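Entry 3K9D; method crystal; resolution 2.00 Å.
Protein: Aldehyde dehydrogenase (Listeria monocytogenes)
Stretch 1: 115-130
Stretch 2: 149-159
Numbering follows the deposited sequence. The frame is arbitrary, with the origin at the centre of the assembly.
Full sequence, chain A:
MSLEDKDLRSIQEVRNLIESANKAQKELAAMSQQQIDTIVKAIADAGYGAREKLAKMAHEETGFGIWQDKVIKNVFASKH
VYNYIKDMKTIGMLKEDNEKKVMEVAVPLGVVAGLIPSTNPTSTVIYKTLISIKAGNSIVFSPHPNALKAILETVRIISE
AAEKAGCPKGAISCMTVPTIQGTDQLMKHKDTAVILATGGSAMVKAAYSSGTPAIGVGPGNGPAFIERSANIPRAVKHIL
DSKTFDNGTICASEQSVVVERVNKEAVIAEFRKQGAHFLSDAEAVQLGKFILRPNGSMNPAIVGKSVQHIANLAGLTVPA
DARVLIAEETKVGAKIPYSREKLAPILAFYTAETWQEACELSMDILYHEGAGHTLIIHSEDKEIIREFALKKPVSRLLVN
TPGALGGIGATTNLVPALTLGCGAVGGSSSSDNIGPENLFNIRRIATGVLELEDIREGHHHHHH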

# COMPACT_ATOMS: atom_id res chain seq x y z
N LEU A 115 -6.56 12.88 -7.10
CA LEU A 115 -6.11 14.27 -6.99
C LEU A 115 -5.39 14.62 -8.28
O LEU A 115 -4.42 13.95 -8.64
N ILE A 116 -5.85 15.67 -8.95
CA ILE A 116 -5.30 16.11 -10.26
C ILE A 116 -4.53 17.44 -10.17
O ILE A 116 -5.12 18.46 -9.84
N PRO A 117 -3.23 17.43 -10.50
CA PRO A 117 -2.44 18.66 -10.45
C PRO A 117 -2.69 19.53 -11.70
O PRO A 117 -3.10 19.02 -12.75
N SER A 118 -2.43 20.83 -11.59
CA SER A 118 -2.60 21.75 -12.73
C SER A 118 -1.49 21.61 -13.79
O SER A 118 -1.62 22.13 -14.89
N THR A 119 -0.42 20.89 -13.44
CA THR A 119 0.74 20.72 -14.32
C THR A 119 0.46 19.71 -15.43
O THR A 119 0.78 19.96 -16.60
N ASN A 120 -0.15 18.57 -15.08
CA ASN A 120 -0.51 17.54 -16.07
C ASN A 120 -2.02 17.20 -16.08
O ASN A 120 -2.37 16.02 -16.01
N PRO A 121 -2.91 18.21 -16.23
CA PRO A 121 -4.31 18.02 -15.77
C PRO A 121 -5.23 17.10 -16.57
O PRO A 121 -5.91 16.27 -15.97
N THR A 122 -5.24 17.24 -17.89
CA THR A 122 -6.13 16.45 -18.74
C THR A 122 -5.59 15.04 -18.94
O THR A 122 -6.34 14.07 -18.91
N SER A 123 -4.27 14.94 -19.14
CA SER A 123 -3.58 13.66 -19.30
C SER A 123 -3.69 12.77 -18.05
O SER A 123 -3.83 11.55 -18.14
N THR A 124 -3.64 13.39 -16.88
CA THR A 124 -3.75 12.64 -15.62
C THR A 124 -5.17 12.08 -15.42
O THR A 124 -5.33 10.92 -15.02
N VAL A 125 -6.19 12.89 -15.72
CA VAL A 125 -7.59 12.43 -15.66
C VAL A 125 -7.82 11.23 -16.57
O VAL A 125 -8.37 10.21 -16.12
N ILE A 126 -7.39 11.32 -17.82
CA ILE A 126 -7.61 10.25 -18.80
C ILE A 126 -7.01 8.96 -18.28
O ILE A 126 -7.68 7.93 -18.24
N TYR A 127 -5.75 9.03 -17.86
CA TYR A 127 -4.96 7.90 -17.39
C TYR A 127 -5.54 7.25 -16.12
O TYR A 127 -5.68 6.05 -16.09
N LYS A 128 -5.88 8.06 -15.12
CA LYS A 128 -6.44 7.55 -13.84
C LYS A 128 -7.79 6.89 -14.04
O LYS A 128 -8.07 5.87 -13.42
N THR A 129 -8.61 7.48 -14.92
CA THR A 129 -9.92 6.96 -15.24
C THR A 129 -9.77 5.56 -15.84
O THR A 129 -10.36 4.61 -15.33
N LEU A 130 -8.94 5.46 -16.87
CA LEU A 130 -8.68 4.21 -17.57
C LEU A 130 -8.24 3.09 -16.66
O LEU A 130 -8.76 1.98 -16.75
N LYS A 149 -11.74 24.06 -15.44
CA LYS A 149 -12.50 23.97 -16.68
C LYS A 149 -12.04 22.84 -17.61
O LYS A 149 -12.86 22.09 -18.15
N ALA A 150 -10.73 22.72 -17.77
CA ALA A 150 -10.11 21.69 -18.61
C ALA A 150 -10.32 20.29 -18.04
O ALA A 150 -10.58 19.33 -18.79
N ILE A 151 -10.24 20.17 -16.71
CA ILE A 151 -10.45 18.89 -16.03
C ILE A 151 -11.90 18.47 -16.15
O ILE A 151 -12.17 17.35 -16.56
N LEU A 152 -12.82 19.38 -15.82
CA LEU A 152 -14.25 19.15 -15.94
C LEU A 152 -14.65 18.72 -17.33
O LEU A 152 -15.43 17.79 -17.47
N GLU A 153 -14.09 19.38 -18.35
CA GLU A 153 -14.39 19.02 -19.75
C GLU A 153 -13.80 17.68 -20.19
O GLU A 153 -14.47 16.95 -20.92
N THR A 154 -12.59 17.34 -19.73
CA THR A 154 -12.03 15.98 -19.86
C THR A 154 -12.94 14.93 -19.21
O THR A 154 -13.21 13.88 -19.81
N VAL A 155 -13.39 15.22 -18.00
CA VAL A 155 -14.30 14.34 -17.28
C VAL A 155 -15.62 14.20 -18.04
O VAL A 155 -16.09 13.08 -18.26
N ARG A 156 -16.20 15.32 -18.47
CA ARG A 156 -17.44 15.31 -19.26
C ARG A 156 -17.33 14.43 -20.51
O ARG A 156 -18.23 13.61 -20.78
N ILE A 157 -16.23 14.59 -21.25
CA ILE A 157 -16.00 13.87 -22.52
C ILE A 157 -15.83 12.36 -22.35
O ILE A 157 -16.50 11.58 -23.03
N ILE A 158 -14.96 11.93 -21.44
CA ILE A 158 -14.67 10.49 -21.31
C ILE A 158 -15.81 9.73 -20.61
O ILE A 158 -15.97 8.53 -20.81
N SER A 159 -16.59 10.47 -19.81
CA SER A 159 -17.72 9.99 -19.04
C SER A 159 -18.86 9.61 -19.97
O SER A 159 -19.44 8.54 -19.84

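Helices 121-130 and 149-159 run in broadly the same direction, inclined by 31° with their axes 9.0 Å apart at closest approach. No hydrogen bond joins them; the contact is made by side-chain packing.

Val125 is the central knob. Its CA-to-CB bond points toward the partner helix, and its side chain sits among Ile151, Thr154, Val155 and Ile158. With chi1 at t, its two methyls divide the hole: Val125 CG2 lies 3.6 Å from Ile151 CG2, while Val125 CG1 reaches Thr154 CG2 at 3.7 Å, Val155 CG2 at 3.8 Å and Ile158 CD1 at 3.9 Å. A short, branched residue suits this place, since it fills the hole without a long chain to fold away.

Ile151 starts sideways, but its m,t conformation carries its end nearer the first stretch. CD1 of Ile151 meets Ile116 CG2 at 3.6 Å, and Ile151 CG1 meets Pro121 CB at 3.8 Å, so one side chain packs against both Ile116 and Pro121 in the first turn of the helix. Ile158, in the p,t conformation, extends CD1 to 3.4 Å from Thr129 OG1; Ile158 CG2 lies 4.3 Å from Ile126 CG1.

The threonines suit this apolar setting because their hydroxyls find partners. Thr154, at m, donates from OG1 to Ala150 O (2.6 Å), one turn back, leaving its CG2 to pack 3.8 Å from Ile126 CG1. Thr129, also m, repeats the arrangement by donating from OG1 to Val125 O (2.8 Å). Thr122 adopts p instead: its hydroxyl is bonded elsewhere in the structure, and Thr122 CG2 lies 3.2 Å from Thr154 OG1 and 4.0 Å from Ala150 CB, where the small alanine side chain accompanies close backbones.

Away from the interface, Arg156 NE forms a salt bridge with Glu153 OE1 (2.7 Å).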

# COMPACT_ATOMS: atom_id res chain seq x y z
CB LEU A 115 -5.19 14.46 -5.77
CG LEU A 115 -5.68 13.95 -4.40
CD1 LEU A 115 -4.78 14.42 -3.26
CD2 LEU A 115 -7.09 14.36 -4.12
CB ILE A 116 -6.44 16.30 -11.31
CG1 ILE A 116 -7.30 15.04 -11.41
CG2 ILE A 116 -5.87 16.70 -12.67
CD1 ILE A 116 -6.52 13.80 -11.78
CB PRO A 117 -1.00 18.14 -10.43
CG PRO A 117 -1.06 16.89 -11.28
CD PRO A 117 -2.42 16.28 -10.98
CB SER A 118 -2.68 23.21 -12.27
OG SER A 118 -1.49 23.60 -11.58
CB THR A 119 2.01 20.34 -13.51
OG1 THR A 119 1.76 19.16 -12.73
CG2 THR A 119 2.42 21.49 -12.57
CB ASN A 120 0.32 16.25 -15.85
CG ASN A 120 1.84 16.49 -15.81
OD1 ASN A 120 2.38 17.23 -16.62
ND2 ASN A 120 2.52 15.82 -14.88
CB PRO A 121 -4.88 19.44 -15.76
CG PRO A 121 -4.04 20.20 -16.75
CD PRO A 121 -2.71 19.52 -16.86
CB THR A 122 -6.39 17.14 -20.11
OG1 THR A 122 -5.15 17.32 -20.80
CG2 THR A 122 -7.06 18.49 -19.89
CB SER A 123 -2.11 13.87 -19.70
OG SER A 123 -1.43 14.74 -18.80
CB THR A 124 -3.28 13.46 -14.38
OG1 THR A 124 -1.94 13.94 -14.60
CG2 THR A 124 -3.27 12.61 -13.12
CB VAL A 125 -8.60 13.56 -16.01
CG1 VAL A 125 -10.02 12.99 -16.20
CG2 VAL A 125 -8.61 14.61 -14.93
CB ILE A 126 -7.04 10.61 -20.21
CG1 ILE A 126 -7.93 11.66 -20.87
CG2 ILE A 126 -6.95 9.38 -21.11
CD1 ILE A 126 -7.25 12.46 -22.02
CB TYR A 127 -3.50 8.33 -17.20
CG TYR A 127 -2.79 7.68 -16.04
CD1 TYR A 127 -2.29 6.37 -16.13
CD2 TYR A 127 -2.59 8.38 -14.84
CE1 TYR A 127 -1.64 5.76 -15.04
CE2 TYR A 127 -1.93 7.77 -13.75
CZ TYR A 127 -1.46 6.48 -13.86
OH TYR A 127 -0.81 5.90 -12.78
CB LYS A 128 -6.57 8.67 -12.80
CG LYS A 128 -5.26 9.19 -12.26
CD LYS A 128 -5.46 10.04 -11.00
CE LYS A 128 -4.10 10.33 -10.33
NZ LYS A 128 -4.13 11.40 -9.30
CB THR A 129 -10.67 7.88 -16.21
OG1 THR A 129 -10.91 9.14 -15.59
CG2 THR A 129 -12.02 7.26 -16.62
CB LEU A 130 -7.61 4.41 -18.63
CG LEU A 130 -8.02 5.03 -19.96
CD1 LEU A 130 -6.79 5.56 -20.63
CD2 LEU A 130 -8.73 4.04 -20.82
CB LYS A 149 -12.49 25.32 -17.40
CG LYS A 149 -13.49 26.33 -16.85
CD LYS A 149 -13.07 27.75 -17.21
CE LYS A 149 -14.26 28.65 -17.50
NZ LYS A 149 -13.80 30.02 -17.88
CB ALA A 150 -8.61 21.98 -18.77
CB ILE A 151 -9.99 18.93 -14.56
CG1 ILE A 151 -8.46 19.12 -14.48
CG2 ILE A 151 -10.30 17.62 -13.87
CD1 ILE A 151 -7.99 19.59 -13.15
CB LEU A 152 -15.05 20.40 -15.52
CG LEU A 152 -15.26 20.70 -14.03
CD1 LEU A 152 -16.09 21.96 -13.89
CD2 LEU A 152 -15.95 19.52 -13.36
CB GLU A 153 -14.03 20.17 -20.71
CG GLU A 153 -14.21 19.86 -22.20
CD GLU A 153 -15.67 19.73 -22.64
OE1 GLU A 153 -16.59 19.83 -21.80
OE2 GLU A 153 -15.91 19.51 -23.84
CB THR A 154 -10.64 15.85 -19.17
OG1 THR A 154 -9.81 16.95 -19.55
CG2 THR A 154 -9.95 14.54 -19.54
CB VAL A 155 -14.53 14.79 -15.81
CG1 VAL A 155 -15.72 14.04 -15.17
CG2 VAL A 155 -13.26 14.56 -15.01
CB ARG A 156 -17.83 16.74 -19.66
CG ARG A 156 -19.29 16.86 -20.15
CD ARG A 156 -19.53 18.15 -20.90
NE ARG A 156 -18.75 18.23 -22.14
CZ ARG A 156 -19.13 17.76 -23.32
NH1 ARG A 156 -20.31 17.15 -23.46
NH2 ARG A 156 -18.34 17.90 -24.38
CB ILE A 157 -14.80 14.48 -23.32
CG1 ILE A 157 -15.22 15.80 -23.98
CG2 ILE A 157 -14.28 13.51 -24.39
CD1 ILE A 157 -14.07 16.58 -24.60
CB ILE A 158 -13.26 10.21 -20.70
CG1 ILE A 158 -13.21 10.61 -19.23
CG2 ILE A 158 -12.15 10.92 -21.54
CD1 ILE A 158 -11.83 10.49 -18.60
CB SER A 159 -18.20 11.09 -18.08
OG SER A 159 -18.73 10.56 -16.88